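Cruciform cutting endonuclease 1, mitochondrial (Schizosaccharomyces pombe, PDB 1KCF) resolves Holliday junctions in mitochondria, cutting four-way DNA junctions at the point of strand exchange after 5'-CT-3' and 5'-TT-3' sequences as a magnesium-dependent homodimer. Local coordinates at residues R41-D46 against F109-I114; T16-S21 against A243-Y248; S190-V195 against K224-A229; K50-C55 against E73-K78. All blocks are in the same frame, centred on the assembly; numbering follows the deposited sequence.

Contact 1: residues R41-D46 against F109-I114; sequences RVLGID and FNPHVI
Arg41 sets CG anti to its carbonyl carbon (chi1 -54°), and with an extended chi2 this lays its chain over His112; the bend at chi3 (77°) then turns the guanidinium to the end of the helix closing at Phe109. CD sits over one face of the imidazole, 3.6 Å from the ring centroid of His112, a CH-pi contact. The guanidinium grips two consecutive carbonyls: NE of Arg41 donates almost straight to Asn110 O (3.0 Å, in the guanidinium plane), and NH2 of Arg41 reaches Phe109 O at 2.7 Å, a more bent bond. Its positive charge probably suits this C-terminal helix end. Along the backbone, Arg41 O takes the N-H of His112 (3.0 Å) and, weakly, that of Val113, while Leu43 N donates to Val113 O at 2.8 Å, the parallel ladder. Leu43, its CG anti to the backbone N, spreads its methyls: CD1 meets Phe109 CD1 at 3.8 Å and CD2 lies beside Pro111 CG. Further on, the CD1 of Ile45 touches CG2 of Ile114. The pairing joins strands 42-47 and 113-118 of the RNase H-like sheet and leads toward the magnesium ligand Asp46. Val42 and Val113 turn to Trp238 of helix 224-253; Ile45 and Ile114 face helix 91-109, and strand 52-59 flanks the other edge of 42-47.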
loop_
_atom_site.group_PDB
_atom_site.type_symbol
_atom_site.label_atom_id
_atom_site.label_comp_id
_atom_site.label_asym_id
_atom_site.label_seq_id
_atom_site.Cartn_x
_atom_site.Cartn_y
_atom_site.Cartn_z
ATOM N N ARG A 41 -19.909 10.416 -13.010
ATOM C CA ARG A 41 -19.298 10.410 -11.686
ATOM C C ARG A 41 -17.923 9.739 -11.729
ATOM O O ARG A 41 -17.655 8.771 -11.020
ATOM C CB ARG A 41 -20.216 9.702 -10.686
ATOM C CG ARG A 41 -21.635 10.272 -10.642
ATOM C CD ARG A 41 -22.449 9.676 -9.497
ATOM N NE ARG A 41 -22.086 10.251 -8.202
ATOM C CZ ARG A 41 -22.415 11.479 -7.810
ATOM N NH1 ARG A 41 -23.120 12.269 -8.609
ATOM N NH2 ARG A 41 -22.039 11.925 -6.619
ATOM N N VAL A 42 -17.063 10.269 -12.586
ATOM C CA VAL A 42 -15.713 9.760 -12.750
ATOM C C VAL A 42 -14.761 10.592 -11.893
ATOM O O VAL A 42 -14.638 11.805 -12.080
ATOM C CB VAL A 42 -15.280 9.849 -14.224
ATOM C CG1 VAL A 42 -13.870 9.306 -14.390
ATOM C CG2 VAL A 42 -16.262 9.066 -15.098
ATOM N N LEU A 43 -14.102 9.940 -10.942
ATOM C CA LEU A 43 -13.163 10.635 -10.067
ATOM C C LEU A 43 -11.711 10.356 -10.457
ATOM O O LEU A 43 -11.190 9.267 -10.215
ATOM C CB LEU A 43 -13.386 10.224 -8.609
ATOM C CG LEU A 43 -12.445 10.888 -7.598
ATOM C CD1 LEU A 43 -12.716 12.387 -7.539
ATOM C CD2 LEU A 43 -12.636 10.260 -6.222
ATOM N N GLY A 44 -11.072 11.344 -11.075
ATOM C CA GLY A 44 -9.685 11.198 -11.471
ATOM C C GLY A 44 -8.780 11.672 -10.351
ATOM O O GLY A 44 -8.942 12.785 -9.852
ATOM N N ILE A 45 -7.827 10.835 -9.955
ATOM C CA ILE A 45 -6.917 11.184 -8.872
ATOM C C ILE A 45 -5.435 11.120 -9.228
ATOM O O ILE A 45 -4.951 10.135 -9.787
ATOM C CB ILE A 45 -7.147 10.280 -7.650
ATOM C CG1 ILE A 45 -8.551 10.509 -7.095
ATOM C CG2 ILE A 45 -6.096 10.567 -6.586
ATOM C CD1 ILE A 45 -8.914 9.576 -5.965
ATOM N N ASP A 46 -4.730 12.193 -8.899
ATOM C CA ASP A 46 -3.295 12.295 -9.128
ATOM C C ASP A 46 -2.650 12.121 -7.764
ATOM O O ASP A 46 -2.638 13.056 -6.961
ATOM C CB ASP A 46 -2.940 13.670 -9.679
ATOM C CG ASP A 46 -2.460 13.613 -11.102
ATOM O OD1 ASP A 46 -1.578 12.782 -11.394
ATOM O OD2 ASP A 46 -2.963 14.406 -11.924
ATOM N N PHE A 109 -17.933 12.450 -2.882
ATOM C CA PHE A 109 -18.190 12.301 -4.305
ATOM C C PHE A 109 -19.003 11.073 -4.687
ATOM O O PHE A 109 -19.686 11.081 -5.712
ATOM C CB PHE A 109 -16.857 12.293 -5.059
ATOM C CG PHE A 109 -16.001 13.489 -4.773
ATOM C CD1 PHE A 109 -14.659 13.337 -4.443
ATOM C CD2 PHE A 109 -16.544 14.772 -4.809
ATOM C CE1 PHE A 109 -13.869 14.442 -4.148
ATOM C CE2 PHE A 109 -15.763 15.887 -4.518
ATOM C CZ PHE A 109 -14.423 15.724 -4.186
ATOM N N ASN A 110 -18.933 10.024 -3.876
ATOM C CA ASN A 110 -19.673 8.800 -4.165
ATOM C C ASN A 110 -19.519 8.488 -5.656
ATOM O O ASN A 110 -20.491 8.513 -6.406
ATOM C CB ASN A 110 -21.150 8.999 -3.828
ATOM C CG ASN A 110 -21.834 7.710 -3.451
ATOM O OD1 ASN A 110 -21.515 7.102 -2.428
ATOM N ND2 ASN A 110 -22.778 7.277 -4.275
ATOM N N PRO A 111 -18.287 8.188 -6.099
ATOM C CA PRO A 111 -17.980 7.880 -7.501
ATOM C C PRO A 111 -18.432 6.529 -8.039
ATOM O O PRO A 111 -18.613 5.566 -7.292
ATOM C CB PRO A 111 -16.453 8.004 -7.562
ATOM C CG PRO A 111 -16.093 8.818 -6.337
ATOM C CD PRO A 111 -17.045 8.277 -5.315
ATOM N N HIS A 112 -18.605 6.478 -9.356
ATOM C CA HIS A 112 -18.977 5.250 -10.036
ATOM C C HIS A 112 -17.662 4.662 -10.530
ATOM O O HIS A 112 -17.524 3.452 -10.704
ATOM C CB HIS A 112 -19.880 5.535 -11.242
ATOM C CG HIS A 112 -21.266 5.967 -10.877
ATOM N ND1 HIS A 112 -21.877 5.596 -9.700
ATOM C CD2 HIS A 112 -22.178 6.702 -11.559
ATOM C CE1 HIS A 112 -23.105 6.084 -9.670
ATOM N NE2 HIS A 112 -23.310 6.758 -10.786
ATOM N N VAL A 113 -16.695 5.546 -10.754
ATOM C CA VAL A 113 -15.382 5.147 -11.232
ATOM C C VAL A 113 -14.304 6.014 -10.598
ATOM O O VAL A 113 -14.482 7.215 -10.411
ATOM C CB VAL A 113 -15.270 5.291 -12.771
ATOM C CG1 VAL A 113 -13.873 4.877 -13.232
ATOM C CG2 VAL A 113 -16.330 4.436 -13.459
ATOM N N ILE A 114 -13.188 5.384 -10.253
ATOM C CA ILE A 114 -12.062 6.093 -9.669
ATOM C C ILE A 114 -10.838 5.764 -10.496
ATOM O O ILE A 114 -10.473 4.598 -10.634
ATOM C CB ILE A 114 -11.800 5.668 -8.211
ATOM C CG1 ILE A 114 -12.996 6.047 -7.341
ATOM C CG2 ILE A 114 -10.537 6.351 -7.689
ATOM C CD1 ILE A 114 -12.904 5.517 -5.933
#

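Contact 2: residues T16-S21 against A243-Y248; sequences TGLSRS and AQLKHY
Along helix 224-253, Gln244 is the first residue of 243-248 to touch the loop at Thr16. Only its CB takes part, 4.0 Å from CG2 of Thr16; beyond it the chain bends at chi2 (-121°) and carries the amide off, its CD lying at the edge of the Tyr248 ring, near the ring plane. One residue later, Leu245 makes the main contact. With CG anti to the carbonyl carbon (chi1 -83°), it crosses Thr16 at about a right angle, and its CG and CD2 press on the methyl and CB of the threonine. CD2 of Leu245 is 3.6 Å from Thr16 CG2; Leu245 CD2 also meets Leu18 CD1 at 4.2 Å, so that it bridges both residues of the loop. Tyr248, one helical turn after Gln244, adds a looser touch: CD1 of its ring lies 4.2 Å from Thr16 CG2, which comes to the ring obliquely. Thr16 thus offers its methyl to three residues of one helix face. Its OG1 lies between the backbone N and the carbonyl carbon (chi1 55°) and hydrogen-bonds back to Ile12 O and Cys13 O at the end of helix 6-15, while CG2, anti to the carbonyl carbon, faces helix 224-253. No hydrogen bond crosses the interface. Gln244 and Tyr248 also pack on Leu15, and Tyr248 on Ile12, extending the apolar patch along helix 6-15. Here the linker of the N-terminal SAP region, a helix-extended loop-helix as in SAP motifs, docks by small apolar contacts on the long C-terminal helix of the resolvase domain.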
loop_
_atom_site.group_PDB
_atom_site.type_symbol
_atom_site.label_atom_id
_atom_site.label_comp_id
_atom_site.label_asym_id
_atom_site.label_seq_id
_atom_site.Cartn_x
_atom_site.Cartn_y
_atom_site.Cartn_z
ATOM N N THR A 16 -7.689 5.198 -27.478
ATOM C CA THR A 16 -8.549 4.591 -26.470
ATOM C C THR A 16 -7.795 4.251 -25.189
ATOM O O THR A 16 -8.314 3.550 -24.322
ATOM C CB THR A 16 -9.208 3.310 -27.010
ATOM O OG1 THR A 16 -8.197 2.422 -27.494
ATOM C CG2 THR A 16 -10.173 3.642 -28.147
ATOM N N GLY A 17 -6.567 4.747 -25.078
ATOM C CA GLY A 17 -5.766 4.496 -23.893
ATOM C C GLY A 17 -5.412 3.037 -23.676
ATOM O O GLY A 17 -5.222 2.602 -22.542
ATOM N N LEU A 18 -5.320 2.277 -24.761
ATOM C CA LEU A 18 -4.985 0.862 -24.664
ATOM C C LEU A 18 -3.534 0.634 -25.054
ATOM O O LEU A 18 -2.892 1.511 -25.634
ATOM C CB LEU A 18 -5.893 0.036 -25.579
ATOM C CG LEU A 18 -7.392 0.022 -25.275
ATOM C CD1 LEU A 18 -8.124 -0.744 -26.376
ATOM C CD2 LEU A 18 -7.643 -0.621 -23.909
ATOM N N SER A 19 -3.026 -0.553 -24.727
ATOM C CA SER A 19 -1.656 -0.929 -25.047
ATOM C C SER A 19 -1.495 -1.086 -26.558
ATOM O O SER A 19 -2.326 -1.708 -27.218
ATOM C CB SER A 19 -1.298 -2.247 -24.348
ATOM O OG SER A 19 -0.015 -2.708 -24.740
ATOM N N ARG A 20 -0.421 -0.520 -27.097
ATOM C CA ARG A 20 -0.151 -0.595 -28.527
ATOM C C ARG A 20 0.795 -1.743 -28.879
ATOM O O ARG A 20 1.253 -1.842 -30.018
ATOM C CB ARG A 20 0.455 0.722 -29.019
ATOM C CG ARG A 20 -0.388 1.955 -28.730
ATOM C CD ARG A 20 0.202 3.183 -29.409
ATOM N NE ARG A 20 1.592 3.406 -29.020
ATOM C CZ ARG A 20 2.399 4.287 -29.602
ATOM N NH1 ARG A 20 1.960 5.032 -30.607
ATOM N NH2 ARG A 20 3.652 4.419 -29.184
ATOM N N SER A 21 1.084 -2.608 -27.911
ATOM C CA SER A 21 1.987 -3.732 -28.147
ATOM C C SER A 21 1.230 -5.021 -28.442
ATOM O O SER A 21 0.187 -5.292 -27.847
ATOM C CB SER A 21 2.900 -3.947 -26.938
ATOM O OG SER A 21 2.165 -4.418 -25.822
ATOM N N ALA A 243 -15.530 6.827 -24.869
ATOM C CA ALA A 243 -16.426 7.286 -25.920
ATOM C C ALA A 243 -15.963 6.699 -27.248
ATOM O O ALA A 243 -16.759 6.140 -28.003
ATOM C CB ALA A 243 -16.423 8.810 -25.989
ATOM N N GLN A 244 -14.671 6.827 -27.525
ATOM C CA GLN A 244 -14.105 6.301 -28.756
ATOM C C GLN A 244 -14.269 4.792 -28.835
ATOM O O GLN A 244 -14.408 4.237 -29.920
ATOM C CB GLN A 244 -12.626 6.659 -28.860
ATOM C CG GLN A 244 -12.358 8.134 -29.087
ATOM C CD GLN A 244 -11.590 8.392 -30.370
ATOM O OE1 GLN A 244 -12.080 8.117 -31.468
ATOM N NE2 GLN A 244 -10.378 8.922 -30.238
ATOM N N LEU A 245 -14.248 4.126 -27.686
ATOM C CA LEU A 245 -14.401 2.678 -27.661
ATOM C C LEU A 245 -15.820 2.259 -28.036
ATOM O O LEU A 245 -16.027 1.189 -28.610
ATOM C CB LEU A 245 -14.040 2.118 -26.281
ATOM C CG LEU A 245 -12.546 1.891 -26.019
ATOM C CD1 LEU A 245 -12.339 1.469 -24.576
ATOM C CD2 LEU A 245 -12.011 0.824 -26.970
ATOM N N LYS A 246 -16.794 3.101 -27.710
ATOM C CA LYS A 246 -18.182 2.799 -28.037
ATOM C C LYS A 246 -18.327 2.780 -29.553
ATOM O O LYS A 246 -19.268 2.205 -30.086
ATOM C CB LYS A 246 -19.110 3.841 -27.428
ATOM N N HIS A 247 -17.380 3.412 -30.240
ATOM C CA HIS A 247 -17.385 3.463 -31.695
ATOM C C HIS A 247 -16.502 2.371 -32.289
ATOM O O HIS A 247 -16.918 1.647 -33.193
ATOM C CB HIS A 247 -16.867 4.819 -32.186
ATOM C CG HIS A 247 -17.761 5.973 -31.853
ATOM N ND1 HIS A 247 -18.217 6.218 -30.575
ATOM C CD2 HIS A 247 -18.252 6.973 -32.623
ATOM C CE1 HIS A 247 -18.950 7.317 -30.573
ATOM N NE2 HIS A 247 -18.986 7.796 -31.805
ATOM N N TYR A 248 -15.285 2.250 -31.764
ATOM C CA TYR A 248 -14.316 1.282 -32.274
ATOM C C TYR A 248 -14.508 -0.198 -31.963
ATOM O O TYR A 248 -13.981 -1.040 -32.687
ATOM C CB TYR A 248 -12.906 1.705 -31.867
ATOM C CG TYR A 248 -12.427 2.952 -32.571
ATOM C CD1 TYR A 248 -12.129 4.109 -31.854
ATOM C CD2 TYR A 248 -12.262 2.975 -33.956
ATOM C CE1 TYR A 248 -11.677 5.255 -32.499
ATOM C CE2 TYR A 248 -11.812 4.116 -34.607
ATOM C CZ TYR A 248 -11.519 5.251 -33.873
ATOM O OH TYR A 248 -11.050 6.382 -34.506
#

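Contact 3: residues S190-V195 against K224-A229; sequences SRVQMV and KKDDMA. With SO4 (sulfate ion), chain C.
The Arg191 guanidinium has Asp226 O over one face, 4.0 Å above the plane and offset toward the rim, while sulfate O1 lies at its edge and in plane. O1 takes two firm bonds from the same residue, from Arg191 N (2.7 Å) and Arg191 NE (2.9 Å), helped by the bend at chi3 (-63°); NH2 adds only a weak bond to O4. Water 1 extends this network, donating to O1 and to Asp226 OD1 (2.6 Å) and accepting from Val192 N. Arg191 NH2 and Asp226 OD1, 4.3 Å apart, interact by charge alone; the salt bridge of Arg191 is made by NH1 with Asp230. Beside these polar groups the axes of the short helical segments 191-195 and 224-229 approach to 8.7 Å and cross at 63°. Ala229 CB fits against Val195 CG2 (3.7 Å), and Val192 CG2 presses on Asp226 OD1 (3.4 Å). Ser190 is the N-cap of helix 191-200, its OG accepting from Gln193 N. Arg191 thus links the sulfate, probably a crystallisation ion, to the metal ligand Asp230: an anion bound at a helix N terminus, next to the two-aspartate site of a RuvC-family, RNase H-like nuclease, which at most hints where a phosphate might lie.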
loop_
_atom_site.group_PDB
_atom_site.type_symbol
_atom_site.label_atom_id
_atom_site.label_comp_id
_atom_site.label_asym_id
_atom_site.label_seq_id
_atom_site.Cartn_x
_atom_site.Cartn_y
_atom_site.Cartn_z
ATOM N N SER A 190 1.990 22.599 -23.293
ATOM C CA SER A 190 2.044 22.262 -21.878
ATOM C C SER A 190 0.663 21.761 -21.450
ATOM O O SER A 190 -0.330 22.018 -22.126
ATOM C CB SER A 190 2.426 23.493 -21.052
ATOM O OG SER A 190 1.366 24.431 -21.018
ATOM N N ARG A 191 0.610 21.041 -20.334
ATOM C CA ARG A 191 -0.650 20.511 -19.816
ATOM C C ARG A 191 -1.654 21.638 -19.563
ATOM O O ARG A 191 -2.829 21.514 -19.896
ATOM C CB ARG A 191 -0.392 19.723 -18.532
ATOM C CG ARG A 191 0.412 18.447 -18.755
ATOM C CD ARG A 191 0.937 17.875 -17.445
ATOM N NE ARG A 191 1.859 18.799 -16.790
ATOM C CZ ARG A 191 2.277 18.682 -15.535
ATOM N NH1 ARG A 191 1.857 17.673 -14.784
ATOM N NH2 ARG A 191 3.113 19.576 -15.026
ATOM N N VAL A 192 -1.179 22.739 -18.986
ATOM C CA VAL A 192 -2.031 23.896 -18.707
ATOM C C VAL A 192 -2.631 24.454 -19.997
ATOM O O VAL A 192 -3.809 24.803 -20.045
ATOM C CB VAL A 192 -1.227 25.006 -17.994
ATOM C CG1 VAL A 192 -1.978 26.329 -18.046
ATOM C CG2 VAL A 192 -0.975 24.606 -16.548
ATOM N N GLN A 193 -1.817 24.535 -21.043
ATOM C CA GLN A 193 -2.278 25.045 -22.329
ATOM C C GLN A 193 -3.278 24.097 -22.979
ATOM O O GLN A 193 -4.230 24.537 -23.625
ATOM C CB GLN A 193 -1.095 25.266 -23.274
ATOM C CG GLN A 193 -0.725 26.730 -23.468
ATOM C CD GLN A 193 -1.900 27.572 -23.949
ATOM O OE1 GLN A 193 -2.456 27.333 -25.025
ATOM N NE2 GLN A 193 -2.286 28.563 -23.149
ATOM N N MET A 194 -3.060 22.795 -22.821
ATOM C CA MET A 194 -3.974 21.821 -23.402
ATOM C C MET A 194 -5.355 21.956 -22.774
ATOM O O MET A 194 -6.358 21.951 -23.479
ATOM C CB MET A 194 -3.455 20.393 -23.206
ATOM C CG MET A 194 -2.174 20.094 -23.961
ATOM S SD MET A 194 -1.800 18.322 -24.061
ATOM C CE MET A 194 -0.876 18.079 -22.571
ATOM N N VAL A 195 -5.403 22.086 -21.450
ATOM C CA VAL A 195 -6.669 22.220 -20.745
ATOM C C VAL A 195 -7.337 23.541 -21.078
ATOM O O VAL A 195 -8.551 23.601 -21.265
ATOM C CB VAL A 195 -6.476 22.131 -19.220
ATOM C CG1 VAL A 195 -7.800 22.418 -18.507
ATOM C CG2 VAL A 195 -5.970 20.743 -18.851
ATOM N N LYS A 224 0.037 25.139 -9.044
ATOM C CA LYS A 224 -1.358 24.813 -8.761
ATOM C C LYS A 224 -2.089 24.443 -10.050
ATOM O O LYS A 224 -2.700 23.377 -10.148
ATOM C CB LYS A 224 -2.053 25.996 -8.098
ATOM N N LYS A 225 -2.024 25.339 -11.031
ATOM C CA LYS A 225 -2.668 25.140 -12.325
ATOM C C LYS A 225 -2.154 23.874 -13.006
ATOM O O LYS A 225 -2.921 23.130 -13.620
ATOM C CB LYS A 225 -2.400 26.342 -13.234
ATOM C CG LYS A 225 -2.983 27.655 -12.744
ATOM C CD LYS A 225 -4.262 28.010 -13.483
ATOM C CE LYS A 225 -3.986 28.305 -14.946
ATOM N NZ LYS A 225 -5.201 28.815 -15.647
ATOM N N ASP A 226 -0.851 23.638 -12.905
ATOM C CA ASP A 226 -0.239 22.469 -13.517
ATOM C C ASP A 226 -0.758 21.185 -12.888
ATOM O O ASP A 226 -1.047 20.220 -13.589
ATOM C CB ASP A 226 1.280 22.545 -13.373
ATOM C CG ASP A 226 1.856 23.793 -14.015
ATOM O OD1 ASP A 226 2.094 23.776 -15.241
ATOM O OD2 ASP A 226 2.049 24.798 -13.294
ATOM N N ASP A 227 -0.888 21.172 -11.566
ATOM C CA ASP A 227 -1.375 19.985 -10.886
ATOM C C ASP A 227 -2.855 19.745 -11.177
ATOM O O ASP A 227 -3.273 18.600 -11.346
ATOM C CB ASP A 227 -1.127 20.088 -9.377
ATOM C CG ASP A 227 0.360 20.086 -9.030
ATOM O OD1 ASP A 227 1.176 19.737 -9.909
ATOM O OD2 ASP A 227 0.717 20.423 -7.879
ATOM N N MET A 228 -3.642 20.818 -11.251
ATOM C CA MET A 228 -5.071 20.694 -11.541
ATOM C C MET A 228 -5.271 20.229 -12.978
ATOM O O MET A 228 -6.148 19.416 -13.268
ATOM C CB MET A 228 -5.793 22.038 -11.366
ATOM C CG MET A 228 -5.830 22.583 -9.950
ATOM S SD MET A 228 -6.995 23.961 -9.806
ATOM C CE MET A 228 -6.054 25.292 -10.480
ATOM N N ALA A 229 -4.461 20.769 -13.879
ATOM C CA ALA A 229 -4.552 20.415 -15.285
ATOM C C ALA A 229 -4.250 18.933 -15.430
ATOM O O ALA A 229 -4.875 18.235 -16.227
ATOM C CB ALA A 229 -3.562 21.240 -16.100
HETATM S S SO4 C . 4.262 20.679 -18.942
HETATM O O1 SO4 C . 2.805 20.720 -18.714
HETATM O O2 SO4 C . 4.532 19.910 -20.171
HETATM O O3 SO4 C . 4.771 22.055 -19.086
HETATM O O4 SO4 C . 4.927 20.030 -17.797
HETATM O O HOH W 1 1.400 22.924 -17.587
#

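Contact 4: residues K50-C55 against E73-K78; sequences KNFSYC and ENLTEK
Lys50 and Asn74 lie side by side and point the same way, the extended lysine chain running past the asparagine and crossing Thr76 obliquely; Lys50 CG is 4.1 Å from Thr76 OG1. The backbones of Lys50 and Asn74 also come close: Asn74 CA makes a C-H...O contact of 3.2 Å with Lys50 O. Next along, Phe52 and Glu73 form an antiparallel hydrogen-bonded pair. Glu73 N donates to Phe52 O at 2.6 Å, nearly along the C=O axis, whereas the return bond from Phe52 N to Glu73 O is bent (127°) and weak. Phe52 stands with CG anti to the backbone N (chi1 179°), so its ring leads away from the loop and CB is left to meet Leu75 CG at 4.0 Å. Tyr54 turns its ring edge to Glu73, whose CG is 4.4 Å from CE2 of the tyrosine. Glu73 bends at chi2 (-72°), and water 2 links its OE1 (2.6 Å) to Tyr54 OH (2.7 Å); the same carboxylate is also held by Ser71 OG and Gly80 N. A type I turn from Asn74 to Glu77 then carries the chain off the sheet. The pair marks the end of the antiparallel ladder between strands 52-59 and 65-73. Phe52 and Leu75 pack against Leu101 of helix 91-109, Tyr54 meets Phe109 at that helix's end, and Ser53 OG bonds to Ser231 OG of helix 224-253.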
loop_
_atom_site.group_PDB
_atom_site.type_symbol
_atom_site.label_atom_id
_atom_site.label_comp_id
_atom_site.label_asym_id
_atom_site.label_seq_id
_atom_site.Cartn_x
_atom_site.Cartn_y
_atom_site.Cartn_z
ATOM N N LYS A 50 1.601 16.302 -0.725
ATOM C CA LYS A 50 1.546 17.750 -0.607
ATOM C C LYS A 50 0.876 18.391 -1.814
ATOM O O LYS A 50 0.581 19.588 -1.806
ATOM C CB LYS A 50 2.953 18.316 -0.384
ATOM C CG LYS A 50 3.560 17.856 0.943
ATOM C CD LYS A 50 4.867 18.554 1.267
ATOM C CE LYS A 50 5.427 18.055 2.599
ATOM N NZ LYS A 50 6.692 18.744 2.988
ATOM N N ASN A 51 0.629 17.593 -2.851
ATOM C CA ASN A 51 -0.044 18.094 -4.044
ATOM C C ASN A 51 -1.024 17.063 -4.599
ATOM O O ASN A 51 -1.010 16.733 -5.791
ATOM C CB ASN A 51 0.963 18.502 -5.127
ATOM C CG ASN A 51 1.768 17.337 -5.657
ATOM O OD1 ASN A 51 2.408 17.446 -6.701
ATOM N ND2 ASN A 51 1.753 16.221 -4.939
ATOM N N PHE A 52 -1.867 16.548 -3.712
ATOM C CA PHE A 52 -2.884 15.577 -4.090
ATOM C C PHE A 52 -3.838 16.335 -5.000
ATOM O O PHE A 52 -4.307 17.415 -4.652
ATOM C CB PHE A 52 -3.628 15.091 -2.841
ATOM C CG PHE A 52 -4.716 14.087 -3.125
ATOM C CD1 PHE A 52 -4.414 12.740 -3.286
ATOM C CD2 PHE A 52 -6.042 14.491 -3.218
ATOM C CE1 PHE A 52 -5.422 11.807 -3.536
ATOM C CE2 PHE A 52 -7.056 13.571 -3.467
ATOM C CZ PHE A 52 -6.748 12.225 -3.625
ATOM N N SER A 53 -4.113 15.790 -6.175
ATOM C CA SER A 53 -5.021 16.459 -7.089
ATOM C C SER A 53 -6.131 15.512 -7.525
ATOM O O SER A 53 -5.913 14.310 -7.646
ATOM C CB SER A 53 -4.264 16.969 -8.315
ATOM O OG SER A 53 -5.130 17.699 -9.168
ATOM N N TYR A 54 -7.319 16.058 -7.754
ATOM C CA TYR A 54 -8.451 15.247 -8.180
ATOM C C TYR A 54 -9.385 16.060 -9.065
ATOM O O TYR A 54 -9.447 17.287 -8.965
ATOM C CB TYR A 54 -9.216 14.729 -6.955
ATOM C CG TYR A 54 -9.960 15.802 -6.192
ATOM C CD1 TYR A 54 -11.219 16.235 -6.610
ATOM C CD2 TYR A 54 -9.400 16.402 -5.061
ATOM C CE1 TYR A 54 -11.903 17.238 -5.929
ATOM C CE2 TYR A 54 -10.073 17.406 -4.372
ATOM C CZ TYR A 54 -11.327 17.820 -4.811
ATOM O OH TYR A 54 -12.010 18.813 -4.139
ATOM N N CYS A 55 -10.094 15.364 -9.946
ATOM C CA CYS A 55 -11.055 15.991 -10.844
ATOM C C CYS A 55 -12.248 15.042 -10.901
ATOM O O CYS A 55 -12.109 13.879 -11.284
ATOM C CB CYS A 55 -10.452 16.175 -12.243
ATOM S SG CYS A 55 -11.466 17.174 -13.397
ATOM N N GLU A 73 -4.751 19.637 -3.375
ATOM C CA GLU A 73 -4.624 19.853 -1.944
ATOM C C GLU A 73 -3.297 19.400 -1.362
ATOM O O GLU A 73 -2.626 18.531 -1.907
ATOM C CB GLU A 73 -5.751 19.111 -1.222
ATOM C CG GLU A 73 -7.132 19.367 -1.798
ATOM C CD GLU A 73 -7.641 20.757 -1.495
ATOM O OE1 GLU A 73 -8.694 21.138 -2.051
ATOM O OE2 GLU A 73 -6.993 21.464 -0.695
ATOM N N ASN A 74 -2.935 20.008 -0.240
ATOM C CA ASN A 74 -1.718 19.661 0.472
ATOM C C ASN A 74 -2.230 19.008 1.746
ATOM O O ASN A 74 -2.662 19.692 2.672
ATOM C CB ASN A 74 -0.906 20.915 0.791
ATOM C CG ASN A 74 0.406 20.599 1.490
ATOM O OD1 ASN A 74 1.349 21.389 1.444
ATOM N ND2 ASN A 74 0.469 19.444 2.143
ATOM N N LEU A 75 -2.196 17.678 1.769
ATOM C CA LEU A 75 -2.688 16.894 2.896
ATOM C C LEU A 75 -1.899 17.071 4.196
ATOM O O LEU A 75 -2.191 16.422 5.197
ATOM C CB LEU A 75 -2.728 15.413 2.497
ATOM C CG LEU A 75 -3.442 15.117 1.167
ATOM C CD1 LEU A 75 -3.491 13.614 0.916
ATOM C CD2 LEU A 75 -4.855 15.690 1.199
ATOM N N THR A 76 -0.908 17.954 4.178
ATOM C CA THR A 76 -0.087 18.216 5.357
ATOM C C THR A 76 -0.566 19.467 6.089
ATOM O O THR A 76 -0.286 19.651 7.274
ATOM C CB THR A 76 1.401 18.399 4.965
ATOM O OG1 THR A 76 1.952 17.129 4.597
ATOM C CG2 THR A 76 2.202 18.975 6.121
ATOM N N GLU A 77 -1.290 20.321 5.374
ATOM C CA GLU A 77 -1.813 21.560 5.938
ATOM C C GLU A 77 -3.330 21.571 5.825
ATOM O O GLU A 77 -3.937 20.581 5.417
ATOM C CB GLU A 77 -1.253 22.768 5.178
ATOM C CG GLU A 77 0.264 22.843 5.129
ATOM C CD GLU A 77 0.752 24.050 4.347
ATOM O OE1 GLU A 77 0.400 24.169 3.153
ATOM O OE2 GLU A 77 1.486 24.881 4.926
ATOM N N LYS A 78 -3.941 22.693 6.192
ATOM C CA LYS A 78 -5.386 22.825 6.100
ATOM C C LYS A 78 -5.737 22.703 4.622
ATOM O O LYS A 78 -5.102 23.334 3.777
ATOM C CB LYS A 78 -5.828 24.180 6.640
HETATM O O HOH W 2 -10.845 19.701 -1.897
#

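Overall arrangement
Contact 1 is the buried core: parallel strand pairing backed by apolar side chains, with one charged clamp, Arg41, at its partly exposed end. Contact 4 lies one strand further across the sheet, where 52-59, the antiparallel neighbour of 42-47, pairs with the end of 65-73; Asp46 N is 2.7 Å from Ser53 O. It is partly buried, and its ladder gives way to a turn. Contacts 2 and 3 both use helix 224-253: contact 3 near its start mixes apolar helix packing with an ion-binding polar edge, contact 2 far along it is wholly apolar. Asp227 O, 3.0 Å from Ser53 OG, ties contact 3 to contact 4, which lies on the opposite side of the chain's centre from contact 2.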